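Metallocarboxypeptidase (Trypanosoma cruzi, PDB 3DWC) probably removes single amino acids, other than proline, from the C-terminal end of peptides as a metal-dependent carboxypeptidase of the M32 family. Local coordinates at residues W223-G229 against A272-Q276; P287-R292 against H469-T475; L302-I308 against A430-M434. All blocks are in the same frame, centred on the assembly; numbering follows the deposited sequence.

Contact 1 of 3, residues W223-G229 against A272-Q276. With GLY (glycine), chain O.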
ATOM      1  N   TRP B 223     -11.458 -11.174 -20.050  1.00 27.73           N
ATOM      2  CA  TRP B 223     -12.481 -10.231 -19.555  1.00 28.60           C
ATOM      3  C   TRP B 223     -12.148  -8.735 -19.767  1.00 28.38           C
ATOM      4  O   TRP B 223     -12.843  -7.847 -19.265  1.00 27.41           O
ATOM      5  CB  TRP B 223     -12.801 -10.507 -18.075  1.00 28.45           C
ATOM      6  CG  TRP B 223     -14.035 -11.302 -17.920  1.00 28.72           C
ATOM      7  CD1 TRP B 223     -15.269 -10.836 -17.619  1.00 29.22           C
ATOM      8  CD2 TRP B 223     -14.145 -12.728 -17.958  1.00 31.17           C
ATOM      9  NE1 TRP B 223     -16.159 -11.874 -17.506  1.00 29.71           N
ATOM     10  CE2 TRP B 223     -15.489 -13.049 -17.710  1.00 29.20           C
ATOM     11  CE3 TRP B 223     -13.235 -13.763 -18.170  1.00 28.69           C
ATOM     12  CZ2 TRP B 223     -15.944 -14.327 -17.719  1.00 27.60           C
ATOM     13  CZ3 TRP B 223     -13.706 -15.038 -18.185  1.00 29.59           C
ATOM     14  CH2 TRP B 223     -15.041 -15.316 -17.946  1.00 27.81           C
ATOM     15  N   LYS B 224     -11.054  -8.480 -20.471  1.00 29.85           N
ATOM     16  CA  LYS B 224     -10.561  -7.138 -20.779  1.00 29.98           C
ATOM     17  C   LYS B 224     -10.319  -6.315 -19.528  1.00 29.69           C
ATOM     18  O   LYS B 224     -10.483  -5.114 -19.517  1.00 28.29           O
ATOM     19  CB  LYS B 224     -11.468  -6.478 -21.810  1.00 31.40           C
ATOM     20  CG  LYS B 224     -11.767  -7.450 -22.933  1.00 31.79           C
ATOM     21  CD  LYS B 224     -12.407  -6.822 -24.091  1.00 32.29           C
ATOM     22  CE  LYS B 224     -12.917  -7.904 -25.076  1.00 35.45           C
ATOM     23  NZ  LYS B 224     -11.832  -8.692 -25.864  1.00 36.33           N
ATOM     24  N   PHE B 225      -9.876  -6.977 -18.455  1.00 30.29           N
ATOM     25  CA  PHE B 225      -9.321  -6.261 -17.301  1.00 30.79           C
ATOM     26  C   PHE B 225      -8.225  -5.246 -17.745  1.00 31.44           C
ATOM     27  O   PHE B 225      -7.271  -5.529 -18.504  1.00 30.90           O
ATOM     28  CB  PHE B 225      -8.826  -7.252 -16.241  1.00 31.96           C
ATOM     29  CG  PHE B 225      -8.423  -6.624 -14.921  1.00 31.21           C
ATOM     30  CD1 PHE B 225      -9.310  -6.535 -13.871  1.00 33.48           C
ATOM     31  CD2 PHE B 225      -7.127  -6.221 -14.702  1.00 34.70           C
ATOM     32  CE1 PHE B 225      -8.910  -5.999 -12.677  1.00 35.66           C
ATOM     33  CE2 PHE B 225      -6.743  -5.668 -13.533  1.00 32.14           C
ATOM     34  CZ  PHE B 225      -7.619  -5.553 -12.512  1.00 33.36           C
ATOM     35  N   ASP B 226      -8.396  -4.013 -17.304  1.00 31.08           N
ATOM     36  CA  ASP B 226      -7.374  -3.013 -17.561  1.00 31.15           C
ATOM     37  C   ASP B 226      -6.221  -3.124 -16.534  1.00 30.92           C
ATOM     38  O   ASP B 226      -6.364  -2.719 -15.390  1.00 31.75           O
ATOM     39  CB  ASP B 226      -8.007  -1.631 -17.500  1.00 31.29           C
ATOM     40  CG  ASP B 226      -7.025  -0.515 -17.853  1.00 32.15           C
ATOM     41  OD1 ASP B 226      -5.864  -0.791 -18.257  1.00 32.04           O
ATOM     42  OD2 ASP B 226      -7.456   0.639 -17.705  1.00 36.32           O
ATOM     43  N   PHE B 227      -5.102  -3.708 -16.936  1.00 30.83           N
ATOM     44  CA  PHE B 227      -3.951  -3.885 -16.034  1.00 30.60           C
ATOM     45  C   PHE B 227      -3.139  -2.607 -15.811  1.00 30.33           C
ATOM     46  O   PHE B 227      -2.262  -2.565 -14.983  1.00 29.86           O
ATOM     47  CB  PHE B 227      -3.044  -4.979 -16.557  1.00 31.83           C
ATOM     48  CG  PHE B 227      -3.516  -6.397 -16.185  1.00 31.92           C
ATOM     49  CD1 PHE B 227      -4.105  -7.222 -17.115  1.00 32.61           C
ATOM     50  CD2 PHE B 227      -3.377  -6.847 -14.902  1.00 32.94           C
ATOM     51  CE1 PHE B 227      -4.512  -8.493 -16.776  1.00 30.45           C
ATOM     52  CE2 PHE B 227      -3.755  -8.108 -14.550  1.00 33.58           C
ATOM     53  CZ  PHE B 227      -4.330  -8.933 -15.489  1.00 33.58           C
ATOM     54  N   ASP B 228      -3.432  -1.554 -16.562  1.00 31.00           N
ATOM     55  CA  ASP B 228      -2.855  -0.258 -16.261  1.00 31.17           C
ATOM     56  C   ASP B 228      -3.684   0.489 -15.212  1.00 30.64           C
ATOM     57  O   ASP B 228      -3.350   1.618 -14.855  1.00 29.65           O
ATOM     58  CB  ASP B 228      -2.740   0.577 -17.534  1.00 31.56           C
ATOM     59  CG  ASP B 228      -1.601   0.105 -18.423  1.00 33.68           C
ATOM     60  OD1 ASP B 228      -1.793   0.086 -19.621  1.00 41.39           O
ATOM     61  OD2 ASP B 228      -0.526  -0.256 -17.931  1.00 38.37           O
ATOM     62  N   GLY B 229      -4.759  -0.141 -14.749  1.00 29.90           N
ATOM     63  CA  GLY B 229      -5.621   0.422 -13.737  1.00 30.28           C
ATOM     64  C   GLY B 229      -6.040  -0.602 -12.694  1.00 29.72           C
ATOM     65  O   GLY B 229      -7.113  -0.513 -12.122  1.00 29.88           O
ATOM     66  N   ALA B 272     -14.487  -6.554 -10.391  1.00 33.01           N
ATOM     67  CA  ALA B 272     -13.543  -5.555 -10.886  1.00 31.90           C
ATOM     68  C   ALA B 272     -14.057  -4.781 -12.071  1.00 31.47           C
ATOM     69  O   ALA B 272     -13.829  -3.558 -12.175  1.00 30.47           O
ATOM     70  CB  ALA B 272     -12.196  -6.218 -11.255  1.00 32.73           C
ATOM     71  N   LYS B 273     -14.716  -5.474 -12.988  1.00 30.86           N
ATOM     72  CA  LYS B 273     -15.207  -4.804 -14.208  1.00 30.23           C
ATOM     73  C   LYS B 273     -16.245  -3.771 -13.835  1.00 29.91           C
ATOM     74  O   LYS B 273     -16.328  -2.704 -14.445  1.00 30.81           O
ATOM     75  CB  LYS B 273     -15.817  -5.818 -15.176  1.00 30.89           C
ATOM     76  CG  LYS B 273     -14.794  -6.821 -15.833  1.00 30.04           C
ATOM     77  CD  LYS B 273     -13.749  -6.120 -16.724  1.00 29.05           C
ATOM     78  CE  LYS B 273     -14.386  -5.538 -18.023  1.00 28.72           C
ATOM     79  NZ  LYS B 273     -13.376  -4.827 -18.857  1.00 27.00           N
ATOM     80  N   TYR B 274     -17.043  -4.063 -12.824  1.00 29.61           N
ATOM     81  CA  TYR B 274     -18.013  -3.092 -12.339  1.00 30.62           C
ATOM     82  C   TYR B 274     -17.290  -1.858 -11.781  1.00 31.29           C
ATOM     83  O   TYR B 274     -17.551  -0.711 -12.221  1.00 30.78           O
ATOM     84  CB  TYR B 274     -18.935  -3.743 -11.312  1.00 29.99           C
ATOM     85  CG  TYR B 274     -20.204  -3.018 -10.891  1.00 29.58           C
ATOM     86  CD1 TYR B 274     -20.644  -1.840 -11.485  1.00 29.00           C
ATOM     87  CD2 TYR B 274     -20.987  -3.559  -9.906  1.00 26.19           C
ATOM     88  CE1 TYR B 274     -21.889  -1.223 -11.055  1.00 28.18           C
ATOM     89  CE2 TYR B 274     -22.180  -2.948  -9.462  1.00 27.39           C
ATOM     90  CZ  TYR B 274     -22.621  -1.790 -10.061  1.00 27.21           C
ATOM     91  OH  TYR B 274     -23.798  -1.236  -9.636  1.00 29.29           O
ATOM     92  N   GLU B 275     -16.352  -2.103 -10.861  1.00 32.14           N
ATOM     93  CA  GLU B 275     -15.558  -1.036 -10.250  1.00 32.43           C
ATOM     94  C   GLU B 275     -14.789  -0.190 -11.286  1.00 33.64           C
ATOM     95  O   GLU B 275     -14.812   1.056 -11.200  1.00 35.21           O
ATOM     96  CB  GLU B 275     -14.629  -1.612  -9.168  1.00 32.82           C
ATOM     97  CG  GLU B 275     -15.394  -2.200  -7.961  1.00 33.62           C
ATOM     98  CD  GLU B 275     -16.128  -1.119  -7.160  1.00 38.23           C
ATOM     99  OE1 GLU B 275     -17.249  -1.341  -6.647  1.00 42.71           O
ATOM    100  OE2 GLU B 275     -15.583  -0.016  -7.057  1.00 35.43           O
ATOM    101  N   GLN B 276     -14.175  -0.828 -12.301  1.00 33.77           N
ATOM    102  CA  GLN B 276     -13.335  -0.116 -13.266  1.00 33.21           C
ATOM    103  C   GLN B 276     -14.140   0.709 -14.234  1.00 33.72           C
ATOM    104  O   GLN B 276     -13.581   1.598 -14.905  1.00 33.00           O
ATOM    105  CB  GLN B 276     -12.469  -1.090 -14.121  1.00 33.81           C
ATOM    106  CG  GLN B 276     -11.351  -1.774 -13.348  1.00 33.08           C
ATOM    107  CD  GLN B 276     -10.304  -2.393 -14.251  1.00 33.45           C
ATOM    108  OE1 GLN B 276     -10.611  -2.942 -15.351  1.00 33.44           O
ATOM    109  NE2 GLN B 276      -9.035  -2.250 -13.832  1.00 30.36           N
TER
HETATM  110  N   GLY O 701     -14.337  -9.342 -27.502  1.00 38.66           N
HETATM  111  CA  GLY O 701     -13.782  -8.418 -28.528  1.00 40.51           C
HETATM  112  C   GLY O 701     -14.529  -7.111 -28.722  1.00 40.64           C
HETATM  113  O   GLY O 701     -14.026  -6.031 -28.359  1.00 40.56           O
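The side-chain carboxamide of Gln-276 bonds to both the N and the O of Asp-226, much as a peptide group would. Asp-226 N donates to Gln-276 OE1 at 3.1 Å, and Gln-276 NE2 donates back to Asp-226 O at 3.1 Å, both nearly straight. The same NE2 reaches Gly-229 O at 3.1 Å in a weak bond and lies over one face of the Phe-225 ring, whose edge touches Ala-272 (Phe-225 CE1 to Ala-272 CB, 3.6 Å). The loop 223-229 links helix 209-222 to strand 230-234. It starts with a Schellman motif, Lys-224 being the C-prime residue with positive phi, and finishes in a type I turn from Asp-226 to Gly-229, to which Asp-226 OD1 adds an Asx turn by accepting from Asp-228 N at 3.1 Å. Helix 259-276, opposite, carries the HExxH metal-binding motif, with Ala-272 directly following the cobalt ligand His-271. Asp-226 OD2 forms a salt bridge with Lys-37 of the second subunit. Lys-273 curls back so that its NZ makes a weak hydrogen bond to Lys-224 O at 3.0 Å. The Lys-224 side chain leads away from the helix, bringing its NZ to 3.1 Å from N of the bound glycine.

Contact 2 of 3, residues P287-R292 against H469-T475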
ATOM      1  N   PRO B 287     -20.793  10.022  -4.220  1.00 30.01           N
ATOM      2  CA  PRO B 287     -21.442   8.807  -3.823  1.00 30.70           C
ATOM      3  C   PRO B 287     -22.456   8.242  -4.848  1.00 31.51           C
ATOM      4  O   PRO B 287     -22.828   7.084  -4.734  1.00 31.61           O
ATOM      5  CB  PRO B 287     -22.072   9.189  -2.482  1.00 30.85           C
ATOM      6  CG  PRO B 287     -22.382  10.603  -2.616  1.00 30.43           C
ATOM      7  CD  PRO B 287     -21.303  11.179  -3.458  1.00 30.99           C
ATOM      8  N   VAL B 288     -22.867   9.027  -5.851  1.00 31.90           N
ATOM      9  CA  VAL B 288     -23.684   8.488  -6.951  1.00 31.95           C
ATOM     10  C   VAL B 288     -22.853   7.597  -7.907  1.00 33.06           C
ATOM     11  O   VAL B 288     -23.387   6.724  -8.579  1.00 32.34           O
ATOM     12  CB  VAL B 288     -24.342   9.605  -7.743  1.00 31.18           C
ATOM     13  CG1 VAL B 288     -23.323  10.345  -8.607  1.00 29.96           C
ATOM     14  CG2 VAL B 288     -25.550   9.030  -8.579  1.00 30.02           C
ATOM     15  N   CYS B 289     -21.541   7.837  -7.962  1.00 34.61           N
ATOM     16  CA  CYS B 289     -20.660   7.012  -8.757  1.00 34.63           C
ATOM     17  C   CYS B 289     -20.132   5.920  -7.876  1.00 34.94           C
ATOM     18  O   CYS B 289     -18.963   5.921  -7.537  1.00 35.83           O
ATOM     19  CB  CYS B 289     -19.529   7.822  -9.344  1.00 34.38           C
ATOM     20  SG  CYS B 289     -18.404   6.819 -10.293  1.00 37.87           S
ATOM     21  N   MET B 290     -21.016   4.988  -7.531  1.00 34.65           N
ATOM     22  CA  MET B 290     -20.733   3.807  -6.742  1.00 35.47           C
ATOM     23  C   MET B 290     -21.636   2.620  -7.126  1.00 34.11           C
ATOM     24  O   MET B 290     -22.746   2.815  -7.625  1.00 33.54           O
ATOM     25  CB  MET B 290     -21.024   4.101  -5.295  1.00 35.99           C
ATOM     26  CG  MET B 290     -20.300   5.300  -4.797  1.00 40.60           C
ATOM     27  SD  MET B 290     -19.803   5.045  -3.113  1.00 47.49           S
ATOM     28  CE  MET B 290     -18.461   3.932  -3.540  1.00 42.57           C
ATOM     29  N   ALA B 291     -21.134   1.399  -6.917  1.00 32.73           N
ATOM     30  CA  ALA B 291     -21.957   0.194  -7.030  1.00 32.39           C
ATOM     31  C   ALA B 291     -23.302   0.378  -6.338  1.00 31.22           C
ATOM     32  O   ALA B 291     -23.372   0.988  -5.298  1.00 29.78           O
ATOM     33  CB  ALA B 291     -21.229  -0.993  -6.490  1.00 31.34           C
ATOM     34  N   ARG B 292     -24.390  -0.082  -6.976  1.00 31.19           N
ATOM     35  CA  ARG B 292     -25.729   0.200  -6.492  1.00 31.15           C
ATOM     36  C   ARG B 292     -26.036  -0.592  -5.223  1.00 30.40           C
ATOM     37  O   ARG B 292     -26.659  -0.078  -4.315  1.00 30.38           O
ATOM     38  CB  ARG B 292     -26.763  -0.056  -7.607  1.00 30.59           C
ATOM     39  CG  ARG B 292     -28.221  -0.055  -7.172  1.00 31.95           C
ATOM     40  CD  ARG B 292     -28.727   1.338  -6.893  1.00 32.71           C
ATOM     41  NE  ARG B 292     -28.323   1.789  -5.570  1.00 32.77           N
ATOM     42  CZ  ARG B 292     -28.564   3.018  -5.111  1.00 31.69           C
ATOM     43  NH1 ARG B 292     -29.235   3.894  -5.852  1.00 31.50           N
ATOM     44  NH2 ARG B 292     -28.138   3.360  -3.917  1.00 31.56           N
ATOM     45  N   HIS B 469     -24.299   3.340 -14.851  1.00 28.74           N
ATOM     46  CA  HIS B 469     -25.294   4.034 -14.038  1.00 29.41           C
ATOM     47  C   HIS B 469     -24.905   4.213 -12.539  1.00 29.91           C
ATOM     48  O   HIS B 469     -25.464   5.077 -11.844  1.00 31.25           O
ATOM     49  CB  HIS B 469     -26.628   3.299 -14.186  1.00 29.87           C
ATOM     50  CG  HIS B 469     -27.116   3.249 -15.607  1.00 31.08           C
ATOM     51  ND1 HIS B 469     -27.464   4.385 -16.303  1.00 30.02           N
ATOM     52  CD2 HIS B 469     -27.302   2.210 -16.459  1.00 30.82           C
ATOM     53  CE1 HIS B 469     -27.856   4.043 -17.523  1.00 34.80           C
ATOM     54  NE2 HIS B 469     -27.739   2.731 -17.649  1.00 31.02           N
ATOM     55  N   GLY B 470     -23.928   3.455 -12.058  1.00 30.33           N
ATOM     56  CA  GLY B 470     -23.640   3.364 -10.622  1.00 29.45           C
ATOM     57  C   GLY B 470     -24.877   3.416  -9.724  1.00 29.43           C
ATOM     58  O   GLY B 470     -25.706   2.508  -9.753  1.00 28.21           O
ATOM     59  N   SER B 471     -25.002   4.477  -8.919  1.00 29.18           N
ATOM     60  CA  SER B 471     -26.127   4.627  -7.964  1.00 29.29           C
ATOM     61  C   SER B 471     -27.067   5.762  -8.291  1.00 29.82           C
ATOM     62  O   SER B 471     -27.720   6.318  -7.376  1.00 29.38           O
ATOM     63  CB  SER B 471     -25.600   4.799  -6.520  1.00 29.45           C
ATOM     64  OG  SER B 471     -24.964   3.606  -6.189  1.00 26.16           O
ATOM     65  N   SER B 472     -27.158   6.083  -9.588  1.00 28.63           N
ATOM     66  CA  SER B 472     -27.915   7.234 -10.055  1.00 30.03           C
ATOM     67  C   SER B 472     -29.372   6.888 -10.146  1.00 29.12           C
ATOM     68  O   SER B 472     -30.196   7.760 -10.083  1.00 29.87           O
ATOM     69  CB  SER B 472     -27.441   7.729 -11.439  1.00 30.13           C
ATOM     70  OG  SER B 472     -27.387   6.651 -12.362  1.00 31.86           O
ATOM     71  N   LEU B 473     -29.644   5.612 -10.336  1.00 29.81           N
ATOM     72  CA  LEU B 473     -30.959   5.064 -10.277  1.00 30.92           C
ATOM     73  C   LEU B 473     -31.137   4.188  -9.061  1.00 31.23           C
ATOM     74  O   LEU B 473     -30.245   3.547  -8.621  1.00 32.19           O
ATOM     75  CB  LEU B 473     -31.211   4.179 -11.487  1.00 31.06           C
ATOM     76  CG  LEU B 473     -31.077   4.934 -12.804  1.00 31.87           C
ATOM     77  CD1 LEU B 473     -31.076   3.907 -13.925  1.00 30.56           C
ATOM     78  CD2 LEU B 473     -32.194   5.965 -12.916  1.00 33.11           C
ATOM     79  N   THR B 474     -32.356   4.126  -8.601  1.00 30.95           N
ATOM     80  CA  THR B 474     -32.844   3.136  -7.693  1.00 31.41           C
ATOM     81  C   THR B 474     -32.605   1.695  -8.241  1.00 31.11           C
ATOM     82  O   THR B 474     -32.577   1.495  -9.450  1.00 30.70           O
ATOM     83  CB  THR B 474     -34.349   3.468  -7.601  1.00 32.30           C
ATOM     84  OG1 THR B 474     -34.568   4.388  -6.502  1.00 34.45           O
ATOM     85  CG2 THR B 474     -35.236   2.270  -7.579  1.00 30.91           C
ATOM     86  N   THR B 475     -32.438   0.702  -7.372  1.00 30.74           N
ATOM     87  CA  THR B 475     -32.287  -0.691  -7.861  1.00 31.24           C
ATOM     88  C   THR B 475     -33.482  -1.118  -8.731  1.00 30.92           C
ATOM     89  O   THR B 475     -33.300  -1.734  -9.773  1.00 29.74           O
ATOM     90  CB  THR B 475     -32.091  -1.702  -6.717  1.00 31.41           C
ATOM     91  OG1 THR B 475     -31.024  -1.275  -5.853  1.00 30.73           O
ATOM     92  CG2 THR B 475     -31.751  -3.120  -7.257  1.00 31.65           C
TER
HETATM   93  O   HOH W   1     -25.327   2.666  -3.112  1.00 29.57           O
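Ser-471 uses both its backbone and its hydroxyl to hold the loop 287-292. Its N donates to Val-288 O at 2.8 Å, and its OG donates to Met-290 O at 2.8 Å. Val-288 O also takes a weak bond from Met-290 N at 3.1 Å, closing an inverse gamma turn centred on Cys-289. A water joins the two loops as well, donating to Ser-471 OG at 3.2 Å and accepting weakly from Arg-292 NH2 at 3.0 Å. The segment 469-475 leaves helix 456-467 through a type II' turn from His-469 to Ser-472, where His-469 O accepts from Ser-472 N at 3.0 Å and from Ser-472 OG at 2.5 Å. Gly-470 fits this turn with its positive phi, and a CB there would clash with Val-288 O. The contact thus joins the connection that leads into helix 294-309, which bears the cobalt ligand Glu-298, to the connection between helices 456-467 and 475-483. Arg-292 covers the second loop: NH1 donates to Leu-473 O at 3.0 Å, Ser-471 CB packs over one face of the guanidinium, and NH2 forms a salt bridge with Glu-86 of helix 78-95. From that same helix, Arg-85 donates to Ser-472 O and Asn-83 OD1 accepts from Val-288 N. Val-288 CG2 packs closely on Ser-472 CA, 3.3 Å away.

Contact 3 of 3, residues L302-I308 against A430-M434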
ATOM      1  N   LEU B 302     -21.067 -13.011 -10.315  1.00 27.02           N
ATOM      2  CA  LEU B 302     -21.701 -14.292 -10.662  1.00 27.28           C
ATOM      3  C   LEU B 302     -22.135 -14.383 -12.108  1.00 27.29           C
ATOM      4  O   LEU B 302     -22.235 -15.465 -12.684  1.00 28.00           O
ATOM      5  CB  LEU B 302     -22.844 -14.607  -9.710  1.00 27.35           C
ATOM      6  CG  LEU B 302     -22.396 -14.845  -8.264  1.00 28.10           C
ATOM      7  CD1 LEU B 302     -23.617 -14.994  -7.352  1.00 27.28           C
ATOM      8  CD2 LEU B 302     -21.490 -16.039  -8.123  1.00 25.57           C
ATOM      9  N   PHE B 303     -22.370 -13.261 -12.722  1.00 28.23           N
ATOM     10  CA  PHE B 303     -22.522 -13.245 -14.168  1.00 28.40           C
ATOM     11  C   PHE B 303     -21.252 -13.797 -14.847  1.00 29.67           C
ATOM     12  O   PHE B 303     -21.313 -14.680 -15.722  1.00 28.40           O
ATOM     13  CB  PHE B 303     -22.810 -11.820 -14.598  1.00 29.01           C
ATOM     14  CG  PHE B 303     -23.204 -11.697 -16.032  1.00 28.59           C
ATOM     15  CD1 PHE B 303     -24.520 -11.693 -16.398  1.00 28.27           C
ATOM     16  CD2 PHE B 303     -22.232 -11.581 -17.008  1.00 28.05           C
ATOM     17  CE1 PHE B 303     -24.885 -11.556 -17.741  1.00 28.11           C
ATOM     18  CE2 PHE B 303     -22.571 -11.392 -18.357  1.00 29.21           C
ATOM     19  CZ  PHE B 303     -23.913 -11.403 -18.723  1.00 28.68           C
ATOM     20  N   ALA B 304     -20.095 -13.320 -14.376  1.00 28.47           N
ATOM     21  CA  ALA B 304     -18.809 -13.794 -14.855  1.00 28.57           C
ATOM     22  C   ALA B 304     -18.588 -15.254 -14.521  1.00 27.64           C
ATOM     23  O   ALA B 304     -18.371 -16.078 -15.397  1.00 28.17           O
ATOM     24  CB  ALA B 304     -17.597 -12.905 -14.288  1.00 26.30           C
ATOM     25  N   GLU B 305     -18.627 -15.567 -13.246  1.00 28.58           N
ATOM     26  CA  GLU B 305     -18.362 -16.893 -12.782  1.00 29.11           C
ATOM     27  C   GLU B 305     -19.367 -17.917 -13.227  1.00 29.15           C
ATOM     28  O   GLU B 305     -18.983 -18.964 -13.764  1.00 28.94           O
ATOM     29  CB  GLU B 305     -18.255 -16.914 -11.246  1.00 29.51           C
ATOM     30  CG  GLU B 305     -17.749 -18.202 -10.763  1.00 29.98           C
ATOM     31  CD  GLU B 305     -17.943 -18.444  -9.287  1.00 30.68           C
ATOM     32  OE1 GLU B 305     -18.311 -17.537  -8.533  1.00 34.37           O
ATOM     33  OE2 GLU B 305     -17.702 -19.582  -8.898  1.00 34.68           O
ATOM     34  N   MET B 306     -20.654 -17.650 -12.976  1.00 29.67           N
ATOM     35  CA  MET B 306     -21.676 -18.695 -13.128  1.00 30.54           C
ATOM     36  C   MET B 306     -22.286 -18.706 -14.505  1.00 30.89           C
ATOM     37  O   MET B 306     -22.413 -19.763 -15.125  1.00 31.51           O
ATOM     38  CB  MET B 306     -22.781 -18.567 -12.065  1.00 31.98           C
ATOM     39  CG  MET B 306     -22.287 -18.646 -10.608  1.00 30.96           C
ATOM     40  SD  MET B 306     -21.489 -20.227 -10.350  1.00 32.93           S
ATOM     41  CE  MET B 306     -21.361 -20.358  -8.564  1.00 33.01           C
ATOM     42  N   GLN B 307     -22.640 -17.534 -14.995  1.00 30.42           N
ATOM     43  CA  GLN B 307     -23.320 -17.437 -16.274  1.00 30.06           C
ATOM     44  C   GLN B 307     -22.392 -17.687 -17.447  1.00 30.61           C
ATOM     45  O   GLN B 307     -22.817 -18.268 -18.449  1.00 31.04           O
ATOM     46  CB  GLN B 307     -24.058 -16.107 -16.414  1.00 30.33           C
ATOM     47  CG  GLN B 307     -25.212 -15.900 -15.424  1.00 27.75           C
ATOM     48  CD  GLN B 307     -26.342 -16.910 -15.582  1.00 30.23           C
ATOM     49  OE1 GLN B 307     -26.960 -17.311 -14.605  1.00 31.80           O
ATOM     50  NE2 GLN B 307     -26.650 -17.278 -16.804  1.00 25.91           N
ATOM     51  N   ILE B 308     -21.140 -17.267 -17.339  1.00 29.11           N
ATOM     52  CA  ILE B 308     -20.160 -17.525 -18.362  1.00 29.53           C
ATOM     53  C   ILE B 308     -19.227 -18.658 -17.917  1.00 29.54           C
ATOM     54  O   ILE B 308     -19.118 -19.701 -18.576  1.00 29.00           O
ATOM     55  CB  ILE B 308     -19.327 -16.262 -18.701  1.00 28.86           C
ATOM     56  CG1 ILE B 308     -20.244 -15.157 -19.221  1.00 28.93           C
ATOM     57  CG2 ILE B 308     -18.173 -16.621 -19.727  1.00 28.58           C
ATOM     58  CD1 ILE B 308     -19.586 -13.810 -19.382  1.00 28.52           C
ATOM     59  N   ALA B 430     -27.703 -11.912 -11.730  1.00 27.30           N
ATOM     60  CA  ALA B 430     -26.881 -12.484 -12.787  1.00 27.83           C
ATOM     61  C   ALA B 430     -27.689 -13.245 -13.846  1.00 28.41           C
ATOM     62  O   ALA B 430     -27.445 -13.085 -15.047  1.00 30.40           O
ATOM     63  CB  ALA B 430     -25.786 -13.354 -12.183  1.00 27.11           C
ATOM     64  N   ALA B 431     -28.655 -14.052 -13.393  1.00 28.80           N
ATOM     65  CA  ALA B 431     -29.479 -14.883 -14.263  1.00 27.30           C
ATOM     66  C   ALA B 431     -30.401 -14.026 -15.080  1.00 27.01           C
ATOM     67  O   ALA B 431     -30.541 -14.268 -16.236  1.00 27.58           O
ATOM     68  CB  ALA B 431     -30.310 -15.897 -13.412  1.00 26.44           C
ATOM     69  N   GLN B 432     -31.012 -13.028 -14.449  1.00 27.25           N
ATOM     70  CA  GLN B 432     -31.882 -12.063 -15.086  1.00 28.25           C
ATOM     71  C   GLN B 432     -31.148 -11.250 -16.182  1.00 28.96           C
ATOM     72  O   GLN B 432     -31.659 -11.026 -17.239  1.00 29.65           O
ATOM     73  CB  GLN B 432     -32.493 -11.123 -14.050  1.00 26.87           C
ATOM     74  CG  GLN B 432     -33.614 -10.203 -14.633  1.00 28.50           C
ATOM     75  CD  GLN B 432     -34.593  -9.682 -13.577  1.00 28.69           C
ATOM     76  OE1 GLN B 432     -34.901 -10.382 -12.626  1.00 28.27           O
ATOM     77  NE2 GLN B 432     -35.124  -8.463 -13.780  1.00 27.93           N
ATOM     78  N   LEU B 433     -29.975 -10.750 -15.862  1.00 28.99           N
ATOM     79  CA  LEU B 433     -29.156 -10.010 -16.825  1.00 29.48           C
ATOM     80  C   LEU B 433     -28.746 -10.834 -18.054  1.00 28.13           C
ATOM     81  O   LEU B 433     -28.817 -10.353 -19.183  1.00 28.73           O
ATOM     82  CB  LEU B 433     -27.881  -9.523 -16.089  1.00 29.35           C
ATOM     83  CG  LEU B 433     -27.366  -8.086 -16.198  1.00 33.41           C
ATOM     84  CD1 LEU B 433     -25.817  -8.106 -16.055  1.00 36.64           C
ATOM     85  CD2 LEU B 433     -27.815  -7.214 -17.438  1.00 33.96           C
ATOM     86  N   MET B 434     -28.290 -12.042 -17.819  1.00 27.93           N
ATOM     87  CA  MET B 434     -27.922 -12.968 -18.900  1.00 29.39           C
ATOM     88  C   MET B 434     -29.122 -13.351 -19.726  1.00 29.70           C
ATOM     89  O   MET B 434     -28.995 -13.415 -20.946  1.00 30.67           O
ATOM     90  CB  MET B 434     -27.210 -14.241 -18.382  1.00 29.54           C
ATOM     91  CG  MET B 434     -26.741 -15.191 -19.484  1.00 28.34           C
ATOM     92  SD  MET B 434     -25.685 -14.413 -20.760  1.00 30.26           S
ATOM     93  CE  MET B 434     -24.051 -14.693 -19.985  1.00 21.87           C
TER
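Two helices of this largely helical M32 fold cross steeply here: the short segments 302-308 and 430-434 run at 73° to each other, their axes 9.4 Å apart at closest approach. Small-residue packing makes the tightest backbone approach, with Ala-430 CB set 3.5 Å from Phe-303 N and 4.0 Å from Leu-302 CB; the two CA atoms of Phe-303 and Ala-430 are 4.6 Å apart. Aromatic and apolar contacts gather at Phe-303, whose CD1 meets Leu-433 CD1 at 3.8 Å and whose CZ meets Met-434 CE at 3.5 Å. Met-434 SD lies 4.9 Å from the ring centroid, an oblique Met-aromatic contact. Ile-458 and Gln-462 of helix 456-467 also touch the phenylalanine side chain. Gln-307 contributes van der Waals packing, its OE1 at 3.5 Å from Ala-431 CA. Its helix widens into a pi-type turn at 303-308, where Ile-308 N bonds weakly to Phe-303 O at 3.1 Å. At the end of its side chain, Gln-307 NE2 lies 3.4 Å from Met-434 CG.

In the fold
The cobalt site is formed by His-267 and His-271 on helix 259-276 and Glu-298 on helix 294-309. Contact 1 uses the first helix, contact 3 the second, and contact 2 the loop between them. Contacts 1 and 2, with centres about 18 Å apart, meet where Tyr-274 OH lies 3.0 Å from Arg-292 N, a probable hydrogen bond. Contacts 1 and 3, centres about 17 Å apart, meet through Trp-223, with Trp-223 NE1 3.7 Å from Ala-304 CB. Contacts 2 and 3 do not touch, their nearest atoms being about 8 Å apart. The Leu-302 side chain comes within about 6 Å of the cobalt; the Ala-291 side chain is about 11 Å from the cobalt. Lys-224 lies in the pocket of the bound glycine, which is hydrogen-bonded to Asp-454.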